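RNA-binding protein RO60 (Deinococcus radiodurans, PDB 2NVO) binds small RNAs that accumulate during recovery from ultraviolet irradiation and contributes to the ultraviolet resistance of the bacterium. Local coordinates at residues A[169-173]-A[203-207]; A[224-230]-A[245-251]; A[451-457]-A[482-486]; A[475-480]-A[506-512]. The contacts are given in a common frame with arbitrary orientation. Residue numbers count along the deposited sequence, not the author numbering.

Interaction 1: residues A[169-173]-A[203-207]; sequences LALWA and VLKFM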
# COMPACT_ATOMS: atom_id res chain seq x y z
N LEU A 169 5.60 -13.11 -19.93
CA LEU A 169 4.93 -12.59 -21.10
C LEU A 169 3.49 -13.09 -21.17
O LEU A 169 2.57 -12.31 -21.47
CB LEU A 169 5.68 -12.95 -22.38
CG LEU A 169 6.96 -12.15 -22.67
CD1 LEU A 169 7.45 -12.46 -24.08
CD2 LEU A 169 6.73 -10.65 -22.49
N ALA A 170 3.31 -14.38 -20.91
CA ALA A 170 2.00 -15.01 -20.98
C ALA A 170 1.08 -14.38 -19.95
O ALA A 170 -0.11 -14.16 -20.20
CB ALA A 170 2.11 -16.51 -20.76
N LEU A 171 1.65 -14.11 -18.78
CA LEU A 171 0.94 -13.46 -17.69
C LEU A 171 0.46 -12.08 -18.11
O LEU A 171 -0.70 -11.72 -17.90
CB LEU A 171 1.85 -13.35 -16.46
CG LEU A 171 1.28 -12.59 -15.26
CD1 LEU A 171 0.10 -13.33 -14.66
CD2 LEU A 171 2.35 -12.32 -14.20
N TRP A 172 1.36 -11.30 -18.72
CA TRP A 172 1.01 -9.98 -19.22
C TRP A 172 -0.07 -10.10 -20.28
O TRP A 172 -0.96 -9.25 -20.36
CB TRP A 172 2.23 -9.27 -19.82
CG TRP A 172 3.22 -8.77 -18.80
CD1 TRP A 172 3.39 -9.22 -17.52
CD2 TRP A 172 4.21 -7.75 -18.99
NE1 TRP A 172 4.40 -8.53 -16.90
CE2 TRP A 172 4.93 -7.62 -17.79
CE3 TRP A 172 4.55 -6.93 -20.07
CZ2 TRP A 172 5.97 -6.71 -17.63
CZ3 TRP A 172 5.60 -6.02 -19.92
CH2 TRP A 172 6.28 -5.92 -18.70
N ALA A 173 -0.02 -11.17 -21.07
CA ALA A 173 -0.97 -11.35 -22.17
C ALA A 173 -2.41 -11.55 -21.69
O ALA A 173 -3.35 -11.25 -22.41
CB ALA A 173 -0.55 -12.52 -23.06
N VAL A 203 4.04 -15.52 -28.25
CA VAL A 203 3.20 -14.83 -27.29
C VAL A 203 3.15 -13.34 -27.57
O VAL A 203 2.14 -12.68 -27.30
CB VAL A 203 3.63 -15.06 -25.82
CG1 VAL A 203 4.98 -14.44 -25.55
CG2 VAL A 203 2.61 -14.46 -24.86
N LEU A 204 4.23 -12.81 -28.13
CA LEU A 204 4.27 -11.41 -28.52
C LEU A 204 3.29 -11.21 -29.67
O LEU A 204 2.49 -10.27 -29.67
CB LEU A 204 5.69 -11.00 -28.92
CG LEU A 204 6.69 -10.91 -27.76
CD1 LEU A 204 8.09 -10.54 -28.23
CD2 LEU A 204 6.22 -9.92 -26.71
N LYS A 205 3.33 -12.13 -30.63
CA LYS A 205 2.39 -12.09 -31.75
C LYS A 205 0.95 -12.17 -31.25
O LYS A 205 0.08 -11.46 -31.75
CB LYS A 205 2.67 -13.22 -32.74
CG LYS A 205 1.91 -13.05 -34.07
CD LYS A 205 2.00 -14.31 -34.91
CE LYS A 205 1.21 -14.16 -36.22
NZ LYS A 205 1.95 -13.35 -37.24
N PHE A 206 0.70 -13.04 -30.27
CA PHE A 206 -0.65 -13.18 -29.74
C PHE A 206 -1.11 -11.90 -29.06
O PHE A 206 -2.28 -11.52 -29.15
CB PHE A 206 -0.74 -14.34 -28.75
CG PHE A 206 -2.01 -14.34 -27.94
CD1 PHE A 206 -3.17 -14.92 -28.44
CD2 PHE A 206 -2.05 -13.74 -26.70
CE1 PHE A 206 -4.34 -14.90 -27.70
CE2 PHE A 206 -3.22 -13.72 -25.96
CZ PHE A 206 -4.37 -14.31 -26.46
N MET A 207 -0.19 -11.24 -28.37
CA MET A 207 -0.49 -10.01 -27.65
C MET A 207 -0.89 -8.89 -28.59
O MET A 207 -1.55 -7.93 -28.19
CB MET A 207 0.70 -9.59 -26.78
CG MET A 207 0.92 -10.48 -25.57
SD MET A 207 2.45 -10.19 -24.64
CE MET A 207 2.14 -8.58 -23.90

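Interaction 2: residues A[224-230]-A[245-251]; sequences EGHLKAT and YRLPLEA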
# COMPACT_ATOMS: atom_id res chain seq x y z
N GLU A 224 -4.64 -20.33 -23.53
CA GLU A 224 -5.82 -21.05 -24.00
C GLU A 224 -6.88 -21.10 -22.90
O GLU A 224 -8.06 -20.87 -23.14
CB GLU A 224 -5.46 -22.47 -24.43
CG GLU A 224 -6.63 -23.25 -25.02
CD GLU A 224 -6.22 -24.57 -25.63
OE1 GLU A 224 -5.59 -25.39 -24.92
OE2 GLU A 224 -6.53 -24.80 -26.82
N GLY A 225 -6.42 -21.41 -21.69
CA GLY A 225 -7.30 -21.49 -20.54
C GLY A 225 -8.05 -20.20 -20.29
O GLY A 225 -9.26 -20.23 -20.06
N HIS A 226 -7.34 -19.07 -20.32
CA HIS A 226 -7.97 -17.77 -20.12
C HIS A 226 -8.96 -17.46 -21.24
O HIS A 226 -10.01 -16.87 -21.00
CB HIS A 226 -6.92 -16.66 -20.02
CG HIS A 226 -6.49 -16.37 -18.61
ND1 HIS A 226 -7.18 -15.50 -17.79
CD2 HIS A 226 -5.46 -16.84 -17.88
CE1 HIS A 226 -6.58 -15.44 -16.61
NE2 HIS A 226 -5.53 -16.24 -16.64
N LEU A 227 -8.62 -17.87 -22.45
CA LEU A 227 -9.51 -17.68 -23.59
C LEU A 227 -10.84 -18.38 -23.33
O LEU A 227 -11.89 -17.73 -23.25
CB LEU A 227 -8.86 -18.22 -24.87
CG LEU A 227 -7.60 -17.46 -25.28
CD1 LEU A 227 -6.99 -18.06 -26.54
CD2 LEU A 227 -7.90 -15.98 -25.47
N LYS A 228 -10.78 -19.70 -23.18
CA LYS A 228 -11.97 -20.50 -22.89
C LYS A 228 -12.72 -20.01 -21.66
O LYS A 228 -13.95 -20.00 -21.63
CB LYS A 228 -11.58 -21.97 -22.73
CG LYS A 228 -10.64 -22.48 -23.81
CD LYS A 228 -10.62 -24.00 -23.90
CE LYS A 228 -10.04 -24.63 -22.64
NZ LYS A 228 -9.93 -26.11 -22.77
N ALA A 229 -11.98 -19.58 -20.64
CA ALA A 229 -12.59 -19.10 -19.41
C ALA A 229 -13.56 -17.95 -19.66
O ALA A 229 -14.61 -17.86 -19.01
CB ALA A 229 -11.53 -18.69 -18.41
N THR A 230 -13.22 -17.08 -20.60
CA THR A 230 -14.06 -15.92 -20.90
C THR A 230 -15.40 -16.37 -21.50
O THR A 230 -16.36 -15.60 -21.55
CB THR A 230 -13.35 -14.94 -21.85
OG1 THR A 230 -12.03 -14.67 -21.37
CG2 THR A 230 -14.12 -13.63 -21.93
N TYR A 245 -6.49 -25.54 -15.69
CA TYR A 245 -5.53 -24.58 -16.23
C TYR A 245 -4.84 -23.67 -15.21
O TYR A 245 -4.25 -22.66 -15.59
CB TYR A 245 -6.22 -23.70 -17.27
CG TYR A 245 -6.42 -24.36 -18.62
CD1 TYR A 245 -5.36 -24.46 -19.52
CD2 TYR A 245 -7.65 -24.86 -19.00
CE1 TYR A 245 -5.53 -25.05 -20.76
CE2 TYR A 245 -7.83 -25.45 -20.24
CZ TYR A 245 -6.77 -25.54 -21.11
OH TYR A 245 -6.94 -26.13 -22.34
N ARG A 246 -4.91 -24.02 -13.92
CA ARG A 246 -4.27 -23.23 -12.86
C ARG A 246 -4.65 -21.75 -12.89
O ARG A 246 -3.89 -20.89 -12.44
CB ARG A 246 -2.74 -23.41 -12.89
CG ARG A 246 -2.02 -22.71 -14.05
CD ARG A 246 -1.30 -21.44 -13.61
NE ARG A 246 -1.25 -20.43 -14.67
CZ ARG A 246 -0.37 -19.43 -14.71
NH1 ARG A 246 -0.41 -18.55 -15.70
NH2 ARG A 246 0.56 -19.32 -13.76
N LEU A 247 -5.85 -21.45 -13.39
CA LEU A 247 -6.24 -20.07 -13.66
C LEU A 247 -6.72 -19.29 -12.44
O LEU A 247 -7.43 -19.83 -11.59
CB LEU A 247 -7.31 -20.03 -14.75
CG LEU A 247 -6.92 -20.61 -16.11
CD1 LEU A 247 -8.14 -20.77 -16.98
CD2 LEU A 247 -5.87 -19.74 -16.80
N PRO A 248 -6.34 -18.01 -12.36
CA PRO A 248 -6.79 -17.06 -11.34
C PRO A 248 -8.29 -16.79 -11.39
O PRO A 248 -8.92 -16.92 -12.44
CB PRO A 248 -6.02 -15.78 -11.71
CG PRO A 248 -5.59 -16.00 -13.15
CD PRO A 248 -5.26 -17.44 -13.18
N LEU A 249 -8.86 -16.42 -10.24
CA LEU A 249 -10.28 -16.08 -10.14
C LEU A 249 -10.63 -14.93 -11.08
O LEU A 249 -11.79 -14.74 -11.45
CB LEU A 249 -10.60 -15.68 -8.70
CG LEU A 249 -11.93 -14.98 -8.41
CD1 LEU A 249 -13.10 -15.93 -8.60
CD2 LEU A 249 -11.91 -14.44 -7.00
N GLU A 250 -9.61 -14.17 -11.46
CA GLU A 250 -9.77 -13.06 -12.40
C GLU A 250 -10.32 -13.56 -13.72
O GLU A 250 -11.19 -12.92 -14.33
CB GLU A 250 -8.41 -12.40 -12.65
CG GLU A 250 -7.48 -12.39 -11.45
CD GLU A 250 -6.05 -12.09 -11.84
OE1 GLU A 250 -5.77 -12.03 -13.06
OE2 GLU A 250 -5.21 -11.91 -10.93
N ALA A 251 -9.82 -14.71 -14.16
CA ALA A 251 -10.15 -15.28 -15.47
C ALA A 251 -11.63 -15.60 -15.63
O ALA A 251 -12.11 -15.82 -16.74
CB ALA A 251 -9.32 -16.52 -15.72
O HOH W 1 -10.03 -15.24 -18.58

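Interaction 3: residues A[451-457]-A[482-486]; sequences AQERLDV and YAQKM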
# COMPACT_ATOMS: atom_id res chain seq x y z
N ALA A 451 9.47 18.09 26.89
CA ALA A 451 10.64 18.92 27.24
C ALA A 451 10.54 19.37 28.69
O ALA A 451 11.52 19.31 29.44
CB ALA A 451 10.75 20.10 26.32
N GLN A 452 9.35 19.82 29.08
CA GLN A 452 9.05 20.16 30.46
C GLN A 452 9.34 19.00 31.42
O GLN A 452 9.85 19.20 32.53
CB GLN A 452 7.58 20.57 30.58
CG GLN A 452 7.15 21.03 31.96
CD GLN A 452 5.82 21.78 31.94
OE1 GLN A 452 5.11 21.79 30.93
NE2 GLN A 452 5.48 22.40 33.06
N GLU A 453 9.01 17.78 31.00
CA GLU A 453 9.23 16.61 31.83
C GLU A 453 10.62 16.01 31.63
O GLU A 453 10.93 14.98 32.19
CB GLU A 453 8.16 15.54 31.57
CG GLU A 453 6.70 16.02 31.76
CD GLU A 453 6.47 16.70 33.11
OE1 GLU A 453 6.72 16.06 34.16
OE2 GLU A 453 6.01 17.87 33.13
N ARG A 454 11.44 16.66 30.81
CA ARG A 454 12.74 16.13 30.40
C ARG A 454 12.69 14.64 30.02
O ARG A 454 13.58 13.85 30.37
CB ARG A 454 13.80 16.41 31.47
CG ARG A 454 13.87 17.89 31.86
CD ARG A 454 14.90 18.16 32.96
NE ARG A 454 14.92 17.10 33.96
CZ ARG A 454 15.78 16.08 33.96
NH1 ARG A 454 16.69 15.98 33.00
NH2 ARG A 454 15.72 15.16 34.91
N LEU A 455 11.64 14.28 29.28
CA LEU A 455 11.48 12.93 28.74
C LEU A 455 12.23 12.82 27.41
O LEU A 455 12.06 13.65 26.52
CB LEU A 455 10.00 12.61 28.52
CG LEU A 455 9.67 11.19 28.06
CD1 LEU A 455 9.99 10.18 29.17
CD2 LEU A 455 8.19 11.09 27.62
N ASP A 456 13.05 11.79 27.28
CA ASP A 456 13.74 11.54 26.03
C ASP A 456 12.78 10.86 25.04
O ASP A 456 12.32 9.75 25.27
CB ASP A 456 14.98 10.66 26.25
CG ASP A 456 16.17 11.44 26.78
OD1 ASP A 456 16.60 11.16 27.93
OD2 ASP A 456 16.68 12.34 26.07
N VAL A 457 12.51 11.55 23.93
CA VAL A 457 11.61 11.05 22.89
C VAL A 457 12.26 11.23 21.53
O VAL A 457 12.76 12.31 21.22
CB VAL A 457 10.27 11.84 22.91
CG1 VAL A 457 9.36 11.44 21.72
CG2 VAL A 457 9.56 11.62 24.25
N TYR A 482 12.65 21.75 22.13
CA TYR A 482 13.02 20.43 22.65
C TYR A 482 14.49 20.15 22.37
O TYR A 482 15.23 19.75 23.25
CB TYR A 482 12.15 19.32 22.03
CG TYR A 482 12.40 17.95 22.62
CD1 TYR A 482 11.58 17.43 23.61
CD2 TYR A 482 13.47 17.19 22.20
CE1 TYR A 482 11.83 16.15 24.15
CE2 TYR A 482 13.72 15.94 22.72
CZ TYR A 482 12.91 15.43 23.70
OH TYR A 482 13.21 14.18 24.20
N ALA A 483 14.89 20.35 21.12
CA ALA A 483 16.27 20.14 20.72
C ALA A 483 17.18 21.00 21.58
O ALA A 483 18.20 20.52 22.06
CB ALA A 483 16.45 20.49 19.25
N GLN A 484 16.80 22.26 21.78
CA GLN A 484 17.61 23.17 22.59
C GLN A 484 17.77 22.75 24.04
O GLN A 484 18.82 22.99 24.65
CB GLN A 484 17.06 24.60 22.52
CG GLN A 484 17.63 25.40 21.35
CD GLN A 484 16.65 26.42 20.78
OE1 GLN A 484 15.69 26.83 21.44
NE2 GLN A 484 16.89 26.83 19.54
N LYS A 485 16.74 22.14 24.61
CA LYS A 485 16.78 21.78 26.01
C LYS A 485 17.31 20.38 26.25
O LYS A 485 17.91 20.10 27.29
CB LYS A 485 15.39 21.91 26.65
CG LYS A 485 15.30 21.18 27.97
CD LYS A 485 14.10 21.59 28.78
CE LYS A 485 14.18 20.98 30.17
NZ LYS A 485 12.98 21.30 31.00
N MET A 486 17.12 19.49 25.28
CA MET A 486 17.42 18.07 25.49
C MET A 486 18.63 17.57 24.71
O MET A 486 19.13 16.48 24.97
CB MET A 486 16.19 17.22 25.19
CG MET A 486 14.98 17.60 26.02
SD MET A 486 15.19 17.11 27.72
CE MET A 486 15.44 15.34 27.53
O HOH W 2 11.73 21.15 33.53
O HOH W 3 16.11 12.84 23.03

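Interaction 4: residues A[475-480]-A[506-512]; sequences PTVALD and DPQRRDM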
# COMPACT_ATOMS: atom_id res chain seq x y z
N PRO A 475 4.10 23.77 16.46
CA PRO A 475 4.97 22.60 16.66
C PRO A 475 6.40 22.82 16.19
O PRO A 475 7.27 22.15 16.73
CB PRO A 475 4.28 21.52 15.83
CG PRO A 475 2.81 21.88 15.92
CD PRO A 475 2.81 23.40 15.85
N THR A 476 6.65 23.67 15.19
CA THR A 476 8.02 23.91 14.73
C THR A 476 8.87 24.54 15.84
O THR A 476 10.00 24.14 16.08
CB THR A 476 8.09 24.79 13.43
OG1 THR A 476 7.35 26.01 13.60
CG2 THR A 476 7.54 24.04 12.24
N VAL A 477 8.31 25.55 16.50
CA VAL A 477 8.94 26.19 17.65
C VAL A 477 9.11 25.17 18.79
O VAL A 477 10.19 25.09 19.41
CB VAL A 477 8.11 27.41 18.12
CG1 VAL A 477 8.55 27.87 19.50
CG2 VAL A 477 8.21 28.53 17.10
N ALA A 478 8.07 24.38 19.03
CA ALA A 478 8.14 23.31 20.02
C ALA A 478 9.31 22.37 19.77
O ALA A 478 10.06 22.07 20.70
CB ALA A 478 6.81 22.52 20.06
N LEU A 479 9.46 21.91 18.54
CA LEU A 479 10.54 20.97 18.23
C LEU A 479 11.93 21.60 18.42
O LEU A 479 12.85 20.92 18.88
CB LEU A 479 10.39 20.44 16.80
CG LEU A 479 9.25 19.44 16.59
CD1 LEU A 479 8.95 19.29 15.11
CD2 LEU A 479 9.62 18.10 17.22
N ASP A 480 12.06 22.86 18.03
CA ASP A 480 13.29 23.62 18.26
C ASP A 480 13.62 23.70 19.75
O ASP A 480 14.74 23.43 20.15
CB ASP A 480 13.17 25.03 17.69
CG ASP A 480 13.05 25.04 16.18
OD1 ASP A 480 13.47 24.05 15.54
OD2 ASP A 480 12.53 26.02 15.62
N ASP A 506 6.29 21.52 8.27
CA ASP A 506 6.96 22.57 7.52
C ASP A 506 7.71 21.97 6.33
O ASP A 506 8.65 21.21 6.52
CB ASP A 506 7.95 23.31 8.42
CG ASP A 506 8.45 24.60 7.81
OD1 ASP A 506 8.64 24.65 6.57
OD2 ASP A 506 8.62 25.57 8.57
N PRO A 507 7.29 22.32 5.11
CA PRO A 507 7.88 21.80 3.88
C PRO A 507 9.39 22.04 3.85
O PRO A 507 10.13 21.25 3.26
CB PRO A 507 7.20 22.62 2.78
CG PRO A 507 5.93 23.09 3.39
CD PRO A 507 6.26 23.34 4.83
N GLN A 508 9.82 23.11 4.50
CA GLN A 508 11.24 23.46 4.57
C GLN A 508 12.01 22.62 5.59
O GLN A 508 13.24 22.61 5.58
CB GLN A 508 11.40 24.95 4.89
CG GLN A 508 10.63 25.88 3.97
CD GLN A 508 11.12 27.32 4.05
OE1 GLN A 508 11.97 27.65 4.88
NE2 GLN A 508 10.59 28.18 3.19
N ARG A 509 11.32 21.92 6.47
CA ARG A 509 12.01 21.08 7.44
C ARG A 509 11.99 19.62 7.01
O ARG A 509 11.30 19.27 6.07
CB ARG A 509 11.40 21.24 8.83
CG ARG A 509 11.44 22.67 9.33
CD ARG A 509 10.63 22.84 10.59
NE ARG A 509 11.18 22.08 11.71
CZ ARG A 509 11.74 22.61 12.78
NH1 ARG A 509 11.83 23.93 12.91
NH2 ARG A 509 12.21 21.81 13.74
N ARG A 510 12.77 18.79 7.68
CA ARG A 510 12.80 17.37 7.37
C ARG A 510 12.28 16.53 8.52
O ARG A 510 12.09 15.33 8.36
CB ARG A 510 14.22 16.92 7.03
CG ARG A 510 14.73 17.43 5.71
CD ARG A 510 15.91 16.62 5.20
NE ARG A 510 15.54 15.23 4.91
CZ ARG A 510 16.06 14.17 5.53
NH1 ARG A 510 17.00 14.32 6.46
NH2 ARG A 510 15.65 12.95 5.20
N ASP A 511 12.05 17.17 9.67
CA ASP A 511 11.71 16.44 10.89
C ASP A 511 10.19 16.29 11.10
O ASP A 511 9.76 15.95 12.19
CB ASP A 511 12.37 17.09 12.13
CG ASP A 511 12.04 18.58 12.28
OD1 ASP A 511 11.27 19.14 11.47
OD2 ASP A 511 12.56 19.21 13.23
N MET A 512 9.40 16.53 10.06
CA MET A 512 7.94 16.54 10.20
C MET A 512 7.25 15.81 9.06
O MET A 512 7.64 15.93 7.90
CB MET A 512 7.41 17.98 10.24
CG MET A 512 8.05 18.82 11.32
SD MET A 512 7.49 20.53 11.30
CE MET A 512 5.98 20.44 12.26

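Interaction 1: residues A[169-173]-A[203-207]
This is a buried, apolar helix-helix contact in the HEAT-like repeat array of the TROVE domain. It joins helix 166-175 to helix 198-209, within a region that probably takes part in RNA binding. The two short segments run nearly parallel. Their axes differ in direction by 12° and approach to 9.8 Å. Between them the chain passes through a small hairpin, 178-183, and helix 184-191.

The backbones come closest at Ala173 and Met207, whose CA atoms are 5.7 Å apart. The small side chain of Ala173 allows this. CB of Ala173 sits 3.6 Å from CG of Met207 and 4.1 Å from CG2 of Val203. CB of Ala173 also meets the edge of the Phe206 ring, at 4.1 Å from CD2. One turn earlier, Leu169 points toward the partner helix. CD1 of Leu169 lies 3.5 Å from CG1 of Val203 and 3.9 Å from CD2 of Leu204.

Other helices close the surroundings. Ala170, Val203 and Phe206 also touch helix 219-229, and Leu204 and Met207 pack on Leu188 of helix 184-191. The indole of Trp172 leads away from this interface and makes an edge-to-face contact with Tyr176. Met207 reaches across to helix 166-175: its SD is 3.8 Å from O of Leu169 and its CE is 4.1 Å from CB of Trp172.

Interaction 2: residues A[224-230]-A[245-251]
Helix 219-229 here packs against the end of helix 235-245 and the loop that follows, within the HEAT-like repeats of the TROVE domain. Arg246, with positive phi, is the first residue to leave the helical conformation. The chain then turns back along helix 219-229 and enters a short 3-10 segment, 249-251.

The apolar part centres on Tyr245 and Leu247. CA of Gly225 makes a CH-pi contact over the face of the Tyr245 ring, 3.6 Å from its centroid. A CB on Gly225 would clash with Tyr245 CG, so the missing side chain lets the ring lie directly on the helix. CD1 of Leu247 lies 4.2 Å from CB of Ala229. CB of Ala229 is also 4.1 Å from CB of Ala251.

Direct hydrogen bonds gather at the Tyr245 hydroxyl. OH of Tyr245 donates to OE1 of Glu224 at 3.0 Å and accepts from NZ of Lys228 at 3.0 Å. The tyrosine thus links an acidic and a basic side chain one helical turn apart.

Water completes the other end of the contact. Water 1 donates to O of His226 at 2.9 Å and to O of Ala251 at 2.8 Å, and it lies 3.0 Å from ND1 of His226.

Interaction 3: residues A[451-457]-A[482-486]
Segment 451-457 leaves helix 445-452 through a Schellman motif and then extends toward strand 459-464. Arg454 has positive phi, and its N bonds back to O of Ala451 at 3.0 Å. Segment 482-486 ends helix 475-486. The backbones are nearest at Ala451 and Tyr482, with CA atoms 5.4 Å apart.

The Tyr482 hydroxyl bridges two backbone groups of the extended part. OH of Tyr482 donates to O of Leu455 at 2.6 Å and accepts from N of Val457 at 2.7 Å. CD1 of Tyr482 also packs 3.9 Å from CB of Ala451. Lys485 extends to the helix end, where NZ donates to O of Ala451 at 2.9 Å. That carbonyl also accepts one of the two Schellman bonds. Water 2 joins O of Gln452 to NZ of Lys485, the latter weakly. Met486 fills the space between these polar contacts; its CE is 3.7 Å from O of Arg454 and 3.6 Å from OD2 of Asp456.

The contact lies in the VWFA-like domain and ties two helices of its alpha/beta fold together. Tyr482 also touches Ile447 and Ala450 of helix 445-452. Strand 459-464, which follows Val457, sits between strands 491-496 and 364-369 in the central sheet.

Interaction 4: residues A[475-480]-A[506-512]
A salt-bridge network joins the start of helix 475-486 to the loop that leads into strand 512-517 of the VWFA-like domain. Asp480, Arg509 and Asp511 form it. NH1 and NH2 of Arg509 each donate to OD1 of Asp480 at 3.1 Å. On the loop itself, NE of Arg509 donates to OD1 of Asp511 at 3.0 Å, and NH2 of Arg509 to OD2 of Asp511 at 2.7 Å. CA of Thr476 lies over one face of the guanidinium.

The loop is shaped by a type I turn from Asp506 to Arg509. It also has an Asx turn, in which N of Gln508 donates to OD1 of Asp506 at 2.8 Å.

Met512 supplies the apolar side. CG of Met512 is 3.9 Å from CD1 of Leu479, its SD 3.6 Å from CG2 of Thr476, and its CE 4.1 Å from CB of Pro475.

The chemistry pairs a buried apolar patch with a charged outer part. Two carboxylates share one guanidinium, so Arg509 is held from both the helix and its own loop.

In the fold
The four contacts form two pairs on opposite sides of the chain's centre. Interactions 1 and 2 follow each other in the TROVE repeats, with centres 14 Å apart. They touch where CZ of Phe206 packs at 4.0 Å on CD2 of Leu227. Interactions 3 and 4, with centres 15 Å apart, belong to the VWFA-like domain, which closes the TROVE horseshoe into a ring. Both use helix 475-486, and their segments alternate in chain order. Interactions 1 and 3 lie about 60 Å apart between centres. None touches the calcium site of Ser372, Ser374 and Glu467. The Pro475 side chain of interaction 4 is about 10 Å from that of Thr441, which probably also binds the metal.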